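Local coordinates for protein LINE-1 ORF1P (Homo sapiens, PDB 2W7A) that binds single-stranded nucleic acid, including its own transcript, as a chaperone essential for LINE-1 retrotransposition, this piece being its RNA recognition motif domain, at residues D15-T20 with I48-Q53; L26-Q31 with T89-P94; V67-T70 with M74-K77; K85-V88 with K93-R96. All blocks are in the same frame, centred on the assembly; numbering follows the deposited sequence. Where two conformers were deposited one is given.

Contact 1 (D15-T20 with I48-Q53)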
loop_
_atom_site.group_PDB
_atom_site.type_symbol
_atom_site.label_atom_id
_atom_site.label_comp_id
_atom_site.label_asym_id
_atom_site.label_seq_id
_atom_site.Cartn_x
_atom_site.Cartn_y
_atom_site.Cartn_z
ATOM N N ASP A 15 13.994 -0.771 -10.446
ATOM C CA ASP A 15 14.911 -1.911 -10.587
ATOM C C ASP A 15 15.666 -2.241 -9.309
ATOM O O ASP A 15 16.347 -3.280 -9.237
ATOM C CB ASP A 15 15.911 -1.679 -11.734
ATOM C CG ASP A 15 15.278 -1.631 -13.119
ATOM O OD1 ASP A 15 14.231 -2.232 -13.328
ATOM O OD2 ASP A 15 15.874 -0.978 -14.014
ATOM N N VAL A 16 15.620 -1.366 -8.320
ATOM C CA VAL A 16 16.342 -1.576 -7.079
ATOM C C VAL A 16 15.405 -1.768 -5.891
ATOM O O VAL A 16 15.846 -1.827 -4.743
ATOM C CB VAL A 16 17.426 -0.467 -6.823
ATOM C CG1 VAL A 16 18.389 -0.399 -8.021
ATOM C CG2 VAL A 16 16.762 0.907 -6.547
ATOM N N GLU A 17 14.111 -1.967 -6.163
ATOM C CA GLU A 17 13.170 -2.230 -5.114
ATOM C C GLU A 17 13.454 -3.589 -4.521
ATOM O O GLU A 17 13.849 -4.514 -5.209
ATOM C CB GLU A 17 11.733 -2.159 -5.656
ATOM C CG GLU A 17 10.598 -2.368 -4.649
ATOM C CD GLU A 17 9.235 -2.065 -5.288
ATOM O OE1 GLU A 17 8.871 -0.849 -5.301
ATOM O OE2 GLU A 17 8.588 -2.985 -5.807
ATOM N N ASN A 18 13.308 -3.699 -3.222
ATOM C CA ASN A 18 13.492 -4.935 -2.500
ATOM C C ASN A 18 12.500 -4.923 -1.337
ATOM O O ASN A 18 11.712 -3.969 -1.163
ATOM C CB ASN A 18 14.956 -5.124 -2.058
ATOM C CG ASN A 18 15.442 -4.006 -1.183
ATOM O OD1 ASN A 18 14.699 -3.520 -0.314
ATOM N ND2 ASN A 18 16.677 -3.573 -1.388
ATOM N N GLY A 19 12.490 -6.001 -0.550
ATOM C CA GLY A 19 11.465 -6.155 0.502
ATOM C C GLY A 19 11.533 -5.068 1.566
ATOM O O GLY A 19 10.488 -4.564 2.081
ATOM N N THR A 20 12.751 -4.690 1.914
ATOM C CA THR A 20 12.997 -3.633 2.885
ATOM C C THR A 20 12.440 -2.318 2.372
ATOM O O THR A 20 11.799 -1.560 3.115
ATOM C CB THR A 20 14.507 -3.490 3.211
ATOM O OG1 THR A 20 14.959 -4.709 3.792
ATOM C CG2 THR A 20 14.744 -2.368 4.228
ATOM N N ILE A 48 3.884 -7.795 1.961
ATOM C CA ILE A 48 3.816 -6.669 1.002
ATOM C C ILE A 48 4.501 -7.155 -0.279
ATOM O O ILE A 48 5.693 -7.416 -0.239
ATOM C CB ILE A 48 4.618 -5.370 1.425
ATOM C CG1 ILE A 48 4.206 -4.801 2.772
ATOM C CG2 ILE A 48 4.442 -4.257 0.370
ATOM C CD1 ILE A 48 5.134 -3.745 3.273
ATOM N N GLN A 49 3.794 -7.215 -1.417
ATOM C CA GLN A 49 4.437 -7.633 -2.647
ATOM C C GLN A 49 3.758 -7.071 -3.885
ATOM O O GLN A 49 2.540 -6.879 -3.922
ATOM C CB GLN A 49 4.462 -9.169 -2.799
ATOM C CG GLN A 49 3.146 -9.810 -2.903
ATOM C CD GLN A 49 3.178 -11.272 -2.472
ATOM O OE1 GLN A 49 3.925 -12.054 -3.023
ATOM N NE2 GLN A 49 2.357 -11.633 -1.484
ATOM N N ARG A 50 4.566 -6.875 -4.912
ATOM C CA ARG A 50 4.004 -6.589 -6.229
ATOM C C ARG A 50 3.266 -7.792 -6.751
ATOM O O ARG A 50 3.661 -8.937 -6.452
ATOM C CB ARG A 50 5.077 -6.207 -7.210
ATOM C CG ARG A 50 5.826 -4.951 -6.856
ATOM C CD ARG A 50 5.211 -3.696 -7.446
ATOM N NE ARG A 50 5.985 -2.539 -7.048
ATOM C CZ ARG A 50 5.744 -1.287 -7.400
ATOM N NH1 ARG A 50 4.722 -0.998 -8.176
ATOM N NH2 ARG A 50 6.583 -0.329 -7.010
ATOM N N THR A 51 2.214 -7.548 -7.539
ATOM C CA THR A 51 1.479 -8.628 -8.185
ATOM C C THR A 51 1.296 -8.316 -9.668
ATOM O O THR A 51 0.996 -7.202 -9.994
ATOM C CB THR A 51 0.114 -8.891 -7.486
ATOM O OG1 THR A 51 -0.497 -10.083 -8.052
ATOM C CG2 THR A 51 -0.821 -7.729 -7.615
ATOM N N PRO A 52 1.502 -9.301 -10.566
ATOM C CA PRO A 52 2.092 -10.580 -10.294
ATOM C C PRO A 52 3.585 -10.488 -9.981
ATOM O O PRO A 52 4.217 -9.418 -10.028
ATOM C CB PRO A 52 1.871 -11.371 -11.603
ATOM C CG PRO A 52 1.860 -10.365 -12.625
ATOM C CD PRO A 52 1.307 -9.094 -12.004
ATOM N N GLN A 53 4.202 -11.628 -9.718
ATOM C CA GLN A 53 5.589 -11.667 -9.326
ATOM C C GLN A 53 6.532 -11.296 -10.445
ATOM O O GLN A 53 7.642 -10.871 -10.192
ATOM C CB GLN A 53 5.904 -13.078 -8.757
ATOM C CG GLN A 53 7.365 -13.328 -8.439
ATOM C CD GLN A 53 7.664 -14.796 -8.329
ATOM O OE1 GLN A 53 8.554 -15.313 -9.023
ATOM N NE2 GLN A 53 6.882 -15.497 -7.501
#
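A side-on salt bridge between Glu-17 and Arg-50 ties the loop ahead of helix 19-33 to the edge strand 45-51 of the RNA recognition motif sheet. Two bonds run in parallel: Arg-50 NH2 donates to Glu-17 OE1 at 2.9 Å, almost straight at 174°, and Arg-50 NE reaches Glu-17 OE2, also at 2.9 Å. Each oxygen uses its syn lone pair, and the carboxylate and guanidinium planes lie only 18° apart, so the two flat groups meet edge to edge. Glu-17 gets there with its chain stretched out, CG anti to the backbone N (chi1 -178°), while Arg-50 bends at CB-CG and brings its NE side round to the acid. In the beta-alpha-beta-beta-alpha-beta plan of the fold, this joins the connection between strand 5-9 and the first helix to the second strand, which pairs with strand 64-69. The far end of the guanidinium is held too: NH1 donates to the carbonyls of Val-11 and Arg-63, and NH2 also to that of Pro-12. With its nitrogens engaged on both sides, the buried guanidinium has its rotation fixed. Next to Glu-17, Asn-18 caps helix 19-33, its OD1 accepting from Lys-21 N.

Contact 2 (L26-Q31 with T89-P94); sequences LQDIIQ and TLKGKP
Lys-91, in the turn of a beta hairpin, reaches across to the carboxylate of Asp-28 on helix 19-33, while Leu-90 beside it packs against the same face of the helix. The lysine chain kinks at CB-CG, then runs extended to its end; that one bend carries NZ to 3.0 Å from Asp-28 OD2, a salt bridge whose hydrogen bond is weak. Asp-28 sets its CG beside the backbone N, anti to the carbonyl carbon (chi1 -72°), which presents OD2 as the oxygen nearer the lysine. Asp-28 OD1 stays 4.0 Å from the same NZ, so one oxygen does the pairing.

Beside the charged pair, nearer the sheet, the contact is apolar. Leu-90 holds CG anti to its own N (chi1 171°), and its CD1 branch does the touching, lying 4.0 Å from Ile-29 CG1 and also 4.0 Å from Asp-28 CB. The Ile-29 and Leu-90 side chains cross at about a right angle. Both also touch Ile-95 of strand 93-99, and Ile-29 continues inward to Leu-8. The hairpin closes through a type I' turn from Leu-90 to Lys-93, with Gly-92 at positive phi. Glu-32, one turn further along the helix, accepts from the backbone N of both Lys-91 and Gly-92 and from Thr-89 OG1.

The helix thus meets the hairpin tip with two acids: Glu-32 takes the turn's amides, while Asp-28 answers the lysine. A weak bond to one carboxylate oxygen, made by an exposed lysine on a long chain, is consistent with a pliable ion pair at the rim of the Ile-29 and Leu-90 packing.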
loop_
_atom_site.group_PDB
_atom_site.type_symbol
_atom_site.label_atom_id
_atom_site.label_comp_id
_atom_site.label_asym_id
_atom_site.label_seq_id
_atom_site.Cartn_x
_atom_site.Cartn_y
_atom_site.Cartn_z
ATOM N N LEU A 26 5.447 1.457 2.744
ATOM C CA LEU A 26 4.165 1.418 3.449
ATOM C C LEU A 26 4.209 2.314 4.687
ATOM O O LEU A 26 3.253 3.072 4.956
ATOM C CB LEU A 26 3.747 -0.019 3.824
ATOM C CG LEU A 26 2.325 -0.445 3.447
ATOM C CD1 LEU A 26 1.251 0.318 4.182
ATOM C CD2 LEU A 26 2.109 -0.311 1.938
ATOM N N GLN A 27 5.315 2.248 5.412
ATOM C CA GLN A 27 5.433 3.120 6.575
ATOM C C GLN A 27 5.447 4.591 6.151
ATOM O O GLN A 27 4.839 5.419 6.823
ATOM C CB GLN A 27 6.631 2.736 7.423
ATOM C CG GLN A 27 6.822 3.616 8.670
ATOM C CD GLN A 27 5.755 3.427 9.731
ATOM O OE1 GLN A 27 4.989 2.448 9.696
ATOM N NE2 GLN A 27 5.677 4.386 10.679
ATOM N N ASP A 28 6.066 4.898 5.027
ATOM C CA ASP A 28 6.091 6.279 4.487
ATOM C C ASP A 28 4.653 6.721 4.160
ATOM O O ASP A 28 4.272 7.846 4.463
ATOM C CB ASP A 28 7.026 6.417 3.283
ATOM C CG ASP A 28 8.497 6.357 3.660
ATOM O OD1 ASP A 28 8.845 6.459 4.853
ATOM O OD2 ASP A 28 9.301 6.191 2.712
ATOM N N ILE A 29 3.842 5.804 3.643
ATOM C CA ILE A 29 2.475 6.145 3.286
ATOM C C ILE A 29 1.656 6.442 4.544
ATOM O O ILE A 29 0.909 7.429 4.615
ATOM C CB ILE A 29 1.783 5.040 2.426
ATOM C CG1 ILE A 29 2.454 5.053 1.043
ATOM C CG2 ILE A 29 0.293 5.270 2.319
ATOM C CD1 ILE A 29 2.117 3.765 0.205
ATOM N N ILE A 30 1.850 5.636 5.555
ATOM C CA ILE A 30 1.119 5.838 6.790
ATOM C C ILE A 30 1.526 7.180 7.440
ATOM O O ILE A 30 0.695 7.986 7.881
ATOM C CB ILE A 30 1.352 4.660 7.750
ATOM C CG1 ILE A 30 0.749 3.383 7.187
ATOM C CG2 ILE A 30 0.803 4.984 9.129
ATOM C CD1 ILE A 30 1.161 2.129 7.914
ATOM N N GLN A 31 2.819 7.438 7.499
ATOM C CA GLN A 31 3.308 8.668 8.118
ATOM C C GLN A 31 2.946 9.920 7.336
ATOM O O GLN A 31 2.718 10.975 7.949
ATOM C CB GLN A 31 4.813 8.571 8.321
ATOM C CG GLN A 31 5.194 7.485 9.320
ATOM C CD GLN A 31 6.717 7.380 9.603
ATOM O OE1 GLN A 31 7.082 6.599 10.510
ATOM N NE2 GLN A 31 7.543 8.099 8.914
ATOM N N THR A 89 -0.983 10.546 -0.727
ATOM C CA THR A 89 0.280 10.767 -1.432
ATOM C C THR A 89 1.451 9.960 -0.909
ATOM O O THR A 89 1.482 9.537 0.244
ATOM C CB THR A 89 0.641 12.241 -1.506
ATOM O OG1 THR A 89 0.790 12.715 -0.191
ATOM C CG2 THR A 89 -0.420 13.096 -2.193
ATOM N N LEU A 90 2.426 9.748 -1.784
ATOM C CA LEU A 90 3.674 9.101 -1.458
ATOM C C LEU A 90 4.711 10.016 -2.073
ATOM O O LEU A 90 4.716 10.195 -3.296
ATOM C CB LEU A 90 3.756 7.698 -2.023
ATOM C CG LEU A 90 5.165 7.085 -1.876
ATOM C CD1 LEU A 90 5.636 6.922 -0.425
ATOM C CD2 LEU A 90 5.200 5.738 -2.663
ATOM N N LYS A 91 5.552 10.631 -1.237
ATOM C CA LYS A 91 6.477 11.702 -1.655
ATOM C C LYS A 91 5.785 12.782 -2.507
ATOM O O LYS A 91 6.323 13.276 -3.517
ATOM C CB LYS A 91 7.705 11.140 -2.377
ATOM C CG LYS A 91 8.397 9.952 -1.686
ATOM C CD LYS A 91 8.774 10.215 -0.251
ATOM C CE LYS A 91 9.056 8.907 0.517
ATOM N NZ LYS A 91 9.316 9.125 1.971
ATOM N N GLY A 92 4.584 13.148 -2.071
ATOM C CA GLY A 92 3.813 14.219 -2.683
ATOM C C GLY A 92 3.121 13.837 -3.989
ATOM O O GLY A 92 2.447 14.683 -4.584
ATOM N N LYS A 93 3.270 12.589 -4.429
ATOM C CA LYS A 93 2.602 12.107 -5.657
ATOM C C LYS A 93 1.405 11.243 -5.289
ATOM O O LYS A 93 1.482 10.473 -4.335
ATOM C CB LYS A 93 3.542 11.268 -6.495
ATOM C CG LYS A 93 4.778 11.946 -6.943
ATOM C CD LYS A 93 4.545 12.957 -8.007
ATOM C CE LYS A 93 5.867 13.367 -8.679
ATOM N NZ LYS A 93 6.760 14.049 -7.719
ATOM N N PRO A 94 0.291 11.378 -6.020
ATOM C CA PRO A 94 -0.919 10.622 -5.667
ATOM C C PRO A 94 -0.774 9.113 -5.831
ATOM O O PRO A 94 -0.238 8.626 -6.843
ATOM C CB PRO A 94 -2.019 11.241 -6.572
ATOM C CG PRO A 94 -1.266 11.844 -7.727
ATOM C CD PRO A 94 0.063 12.303 -7.145
#

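Contact 3 (V67-T70 with M74-K77); sequences VRFT and MKEK
Met-74 (selenomethionine) opens the contact with its CG, which lies 3.7 Å from Phe-69 CD2 and 3.9 Å from Phe-69 CE2. It comes at the ring obliquely, the two side chains crossing at about a right angle. With CG anti to the backbone N (chi1 174°), the chain first leans against the phenyl, then bends at both following torsions, so that the selenium end leads off; the residue also touches Leu-37 of helix 35-40 and Val-43.

Lys-75 follows and lies over one face of the same ring. Its CA makes a CH-pi contact, 4.0 Å from the ring centroid and 13° off the normal, and its backbone N sits above that face as well. The side chain adds its first carbons: Lys-75 CB is 3.8 Å from Phe-69 CD1, and CG is 4.0 Å from the same atom. Beyond CG the chain turns away from the strand, so the ring meets the aliphatic root of the lysine and the amino group leads elsewhere.

Phe-69 therefore packs its ring directly on the helix backbone, on a buried side where it also touches Leu-6 and Ile-45 of the neighbouring strands. The short helix 35-40 is additional to the canonical beta-alpha-beta-beta-alpha-beta plan; the tight connection from strand 64-69 into helix 72-85, packed on one face of the antiparallel sheet, corresponds to that plan's step from third strand to second helix in the RNA recognition motif.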
loop_
_atom_site.group_PDB
_atom_site.type_symbol
_atom_site.label_atom_id
_atom_site.label_comp_id
_atom_site.label_asym_id
_atom_site.label_seq_id
_atom_site.Cartn_x
_atom_site.Cartn_y
_atom_site.Cartn_z
ATOM N N VAL A 67 -1.033 -5.543 -0.079
ATOM C CA VAL A 67 -0.665 -5.393 1.307
ATOM C C VAL A 67 -1.649 -6.238 2.138
ATOM O O VAL A 67 -2.868 -6.027 2.103
ATOM C CB VAL A 67 -0.686 -3.918 1.705
ATOM C CG1 VAL A 67 -0.258 -3.755 3.197
ATOM C CG2 VAL A 67 0.133 -3.072 0.742
ATOM N N ARG A 68 -1.120 -7.238 2.853
ATOM C CA ARG A 68 -1.994 -8.128 3.654
ATOM C C ARG A 68 -1.820 -7.726 5.120
ATOM O O ARG A 68 -0.735 -7.709 5.649
ATOM C CB ARG A 68 -1.618 -9.590 3.455
ATOM C CG ARG A 68 -2.528 -10.560 4.225
ATOM C CD ARG A 68 -2.287 -12.005 3.787
ATOM N NE ARG A 68 -3.230 -12.935 4.382
ATOM C CZ ARG A 68 -3.079 -14.260 4.390
ATOM N NH1 ARG A 68 -2.015 -14.826 3.822
ATOM N NH2 ARG A 68 -3.999 -15.023 4.971
ATOM N N PHE A 69 -2.931 -7.338 5.737
ATOM C CA PHE A 69 -2.961 -6.898 7.105
ATOM C C PHE A 69 -3.242 -8.080 8.014
ATOM O O PHE A 69 -3.926 -9.027 7.610
ATOM C CB PHE A 69 -4.054 -5.852 7.286
ATOM C CG PHE A 69 -3.721 -4.530 6.707
ATOM C CD1 PHE A 69 -3.823 -4.296 5.365
ATOM C CD2 PHE A 69 -3.325 -3.498 7.507
ATOM C CE1 PHE A 69 -3.524 -3.061 4.830
ATOM C CE2 PHE A 69 -3.025 -2.257 6.966
ATOM C CZ PHE A 69 -3.098 -2.074 5.623
ATOM N N THR A 70 -2.699 -8.026 9.223
ATOM C CA THR A 70 -3.001 -9.052 10.230
ATOM C C THR A 70 -4.481 -8.991 10.618
ATOM O O THR A 70 -5.124 -10.042 10.831
ATOM C CB THR A 70 -2.100 -8.849 11.459
ATOM O OG1 THR A 70 -0.715 -8.902 11.032
ATOM C CG2 THR A 70 -2.376 -9.868 12.550
HETATM N N MSE A 74 -8.259 -3.448 10.506
HETATM C CA MSE A 74 -7.293 -2.429 10.229
HETATM C C MSE A 74 -7.207 -2.175 8.735
HETATM O O MSE A 74 -7.117 -0.994 8.286
HETATM C CB MSE A 74 -5.938 -2.826 10.778
HETATM C CG MSE A 74 -4.860 -1.883 10.414
HETATM SE SE MSE A 74 -5.102 -0.005 11.054
HETATM C CE MSE A 74 -4.905 -0.384 12.892
ATOM N N LYS A 75 -7.251 -3.221 7.937
ATOM C CA LYS A 75 -7.403 -3.024 6.487
ATOM C C LYS A 75 -8.552 -2.038 6.183
ATOM O O LYS A 75 -8.415 -1.112 5.394
ATOM C CB LYS A 75 -7.643 -4.323 5.758
ATOM C CG LYS A 75 -7.720 -4.212 4.362
ATOM C CD LYS A 75 -8.564 -5.149 3.816
ATOM C CE LYS A 75 -9.956 -4.608 3.845
ATOM N NZ LYS A 75 -10.597 -4.719 2.526
ATOM N N GLU A 76 -9.699 -2.285 6.798
ATOM C CA GLU A 76 -10.897 -1.509 6.481
ATOM C C GLU A 76 -10.747 -0.081 6.981
ATOM O O GLU A 76 -11.243 0.852 6.339
ATOM C CB GLU A 76 -12.138 -2.187 7.104
ATOM C CG GLU A 76 -12.455 -3.510 6.432
ATOM C CD GLU A 76 -13.687 -4.187 6.886
ATOM O OE1 GLU A 76 -14.476 -3.545 7.609
ATOM O OE2 GLU A 76 -13.813 -5.411 6.569
ATOM N N LYS A 77 -10.149 0.077 8.137
ATOM C CA LYS A 77 -9.890 1.429 8.664
ATOM C C LYS A 77 -9.033 2.225 7.698
ATOM O O LYS A 77 -9.322 3.430 7.428
ATOM C CB LYS A 77 -9.196 1.331 10.013
ATOM C CG LYS A 77 -9.025 2.638 10.791
ATOM C CD LYS A 77 -8.376 2.352 12.185
ATOM C CE LYS A 77 -9.064 1.275 13.000
ATOM N NZ LYS A 77 -8.402 -0.073 12.915
#

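Contact 4 (K85-V88 with K93-R96)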
loop_
_atom_site.group_PDB
_atom_site.type_symbol
_atom_site.label_atom_id
_atom_site.label_comp_id
_atom_site.label_asym_id
_atom_site.label_seq_id
_atom_site.Cartn_x
_atom_site.Cartn_y
_atom_site.Cartn_z
ATOM N N LYS A 85 -10.255 10.921 3.097
ATOM C CA LYS A 85 -9.186 11.929 2.915
ATOM C C LYS A 85 -9.172 12.431 1.476
ATOM O O LYS A 85 -8.935 13.628 1.211
ATOM C CB LYS A 85 -7.814 11.351 3.302
ATOM C CG LYS A 85 -6.681 12.374 3.250
ATOM C CD LYS A 85 -5.332 11.711 3.576
ATOM C CE LYS A 85 -4.197 12.662 3.720
ATOM N NZ LYS A 85 -4.253 13.379 5.014
ATOM N N GLY A 86 -9.426 11.511 0.543
ATOM C CA GLY A 86 -9.443 11.850 -0.867
ATOM C C GLY A 86 -8.081 11.599 -1.496
ATOM O O GLY A 86 -7.733 10.461 -1.864
ATOM N N ARG A 87 -7.292 12.623 -1.636
ATOM C CA ARG A 87 -5.966 12.532 -2.183
ATOM C C ARG A 87 -4.986 11.984 -1.126
ATOM O O ARG A 87 -4.846 12.542 -0.032
ATOM C CB ARG A 87 -5.541 13.913 -2.632
ATOM C CG ARG A 87 -4.159 13.975 -3.268
ATOM C CD ARG A 87 -3.871 15.424 -3.811
ATOM N NE ARG A 87 -2.529 15.622 -4.394
ATOM C CZ ARG A 87 -2.189 15.468 -5.668
ATOM N NH1 ARG A 87 -3.029 15.018 -6.593
ATOM N NH2 ARG A 87 -0.960 15.710 -6.010
ATOM N N VAL A 88 -4.359 10.864 -1.485
ATOM C CA VAL A 88 -3.383 10.173 -0.645
ATOM C C VAL A 88 -2.074 10.180 -1.392
ATOM O O VAL A 88 -2.088 9.945 -2.597
ATOM C CB VAL A 88 -3.835 8.721 -0.413
ATOM C CG1 VAL A 88 -2.812 7.951 0.440
ATOM C CG2 VAL A 88 -5.252 8.661 0.302
ATOM N N LYS A 93 3.270 12.589 -4.429
ATOM C CA LYS A 93 2.602 12.107 -5.657
ATOM C C LYS A 93 1.405 11.243 -5.289
ATOM O O LYS A 93 1.482 10.473 -4.335
ATOM C CB LYS A 93 3.542 11.268 -6.495
ATOM C CG LYS A 93 4.778 11.946 -6.943
ATOM C CD LYS A 93 4.545 12.957 -8.007
ATOM C CE LYS A 93 5.867 13.367 -8.679
ATOM N NZ LYS A 93 6.760 14.049 -7.719
ATOM N N PRO A 94 0.291 11.378 -6.020
ATOM C CA PRO A 94 -0.919 10.622 -5.667
ATOM C C PRO A 94 -0.774 9.113 -5.831
ATOM O O PRO A 94 -0.238 8.626 -6.843
ATOM C CB PRO A 94 -2.019 11.241 -6.572
ATOM C CG PRO A 94 -1.266 11.844 -7.727
ATOM C CD PRO A 94 0.063 12.303 -7.145
ATOM N N ILE A 95 -1.271 8.376 -4.835
ATOM C CA ILE A 95 -1.418 6.951 -4.902
ATOM C C ILE A 95 -2.858 6.590 -4.568
ATOM O O ILE A 95 -3.583 7.447 -4.050
ATOM C CB ILE A 95 -0.417 6.180 -3.978
ATOM C CG1 ILE A 95 -0.523 6.688 -2.551
ATOM C CG2 ILE A 95 1.022 6.394 -4.547
ATOM C CD1 ILE A 95 0.107 5.792 -1.545
ATOM N N ARG A 96 -3.274 5.342 -4.819
ATOM C CA ARG A 96 -4.593 4.901 -4.431
ATOM C C ARG A 96 -4.552 3.630 -3.616
ATOM O O ARG A 96 -3.717 2.762 -3.867
ATOM C CB ARG A 96 -5.486 4.738 -5.659
ATOM C CG ARG A 96 -5.944 6.091 -6.240
ATOM C CD ARG A 96 -7.032 5.903 -7.275
ATOM N NE ARG A 96 -8.245 5.333 -6.706
ATOM C CZ ARG A 96 -8.835 4.216 -7.116
ATOM N NH1 ARG A 96 -8.337 3.495 -8.118
ATOM N NH2 ARG A 96 -9.942 3.812 -6.501
HETATM O O HOH W 1 -4.849 9.789 -4.219
#
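The carbonyl O of Val-88 accepts from Ile-95 N at 2.9 Å, a nearly straight bond of 171° across the two strands. The donor stands 25° out of the carbonyl plane. Pro-94 has no N-H to offer, but its CA sits 3.4 Å from the same Val-88 O and makes a CA-H...O contact there. On the return side a water is inserted: it accepts from Val-88 N at 3.0 Å and donates to Ile-95 O at 2.7 Å, bridging the two backbones.

The two segments lead into and out of the hairpin of strands 88-90 and 93-99, which occupy the edge and next-to-edge positions of the antiparallel RNA recognition motif sheet. Val-88 and Ile-95 turn their side chains to the helix-covered face, where CG1 of each meets CG1 of the other at 4.0 Å. Ile-95 puts that CG1 between its backbone N and carbonyl carbon (chi1 54°), which also brings it to 3.6 Å from Val-88 O; Leu-8 of strand 5-9 touches the same isoleucine, and Asn-33 at the end of helix 19-33 touches Val-88.

Just ahead of strand 88-90, Arg-87 reaches out fully extended from CG to NE and lays one face of its guanidinium over the ring of Pro-94, NH2 being 3.7 Å from Pro-94 CD.

How the contacts relate
All four contacts belong to the one RNA recognition motif domain and reach its single antiparallel sheet. Contact 1 lies just ahead of and at the start of helix 19-33, contact 2 further along it; their centres are about 16 Å apart, and Ile-48 packs on Leu-26 between them. Leu-26 also touches Val-67 of contact 3. Contacts 2 and 4, about 8 Å between centres, share Lys-93 and Pro-94; the centres of contacts 1 and 4 are about 21 Å apart. Along the chain contacts 1 and 2 interleave, and contact 1 closes before contact 3, which closes before contact 4. Contacts 1 and 2 reach the outermost strands, 45-51 and 88-90; contact 3 packs helix 72-85 on inner strand 64-69.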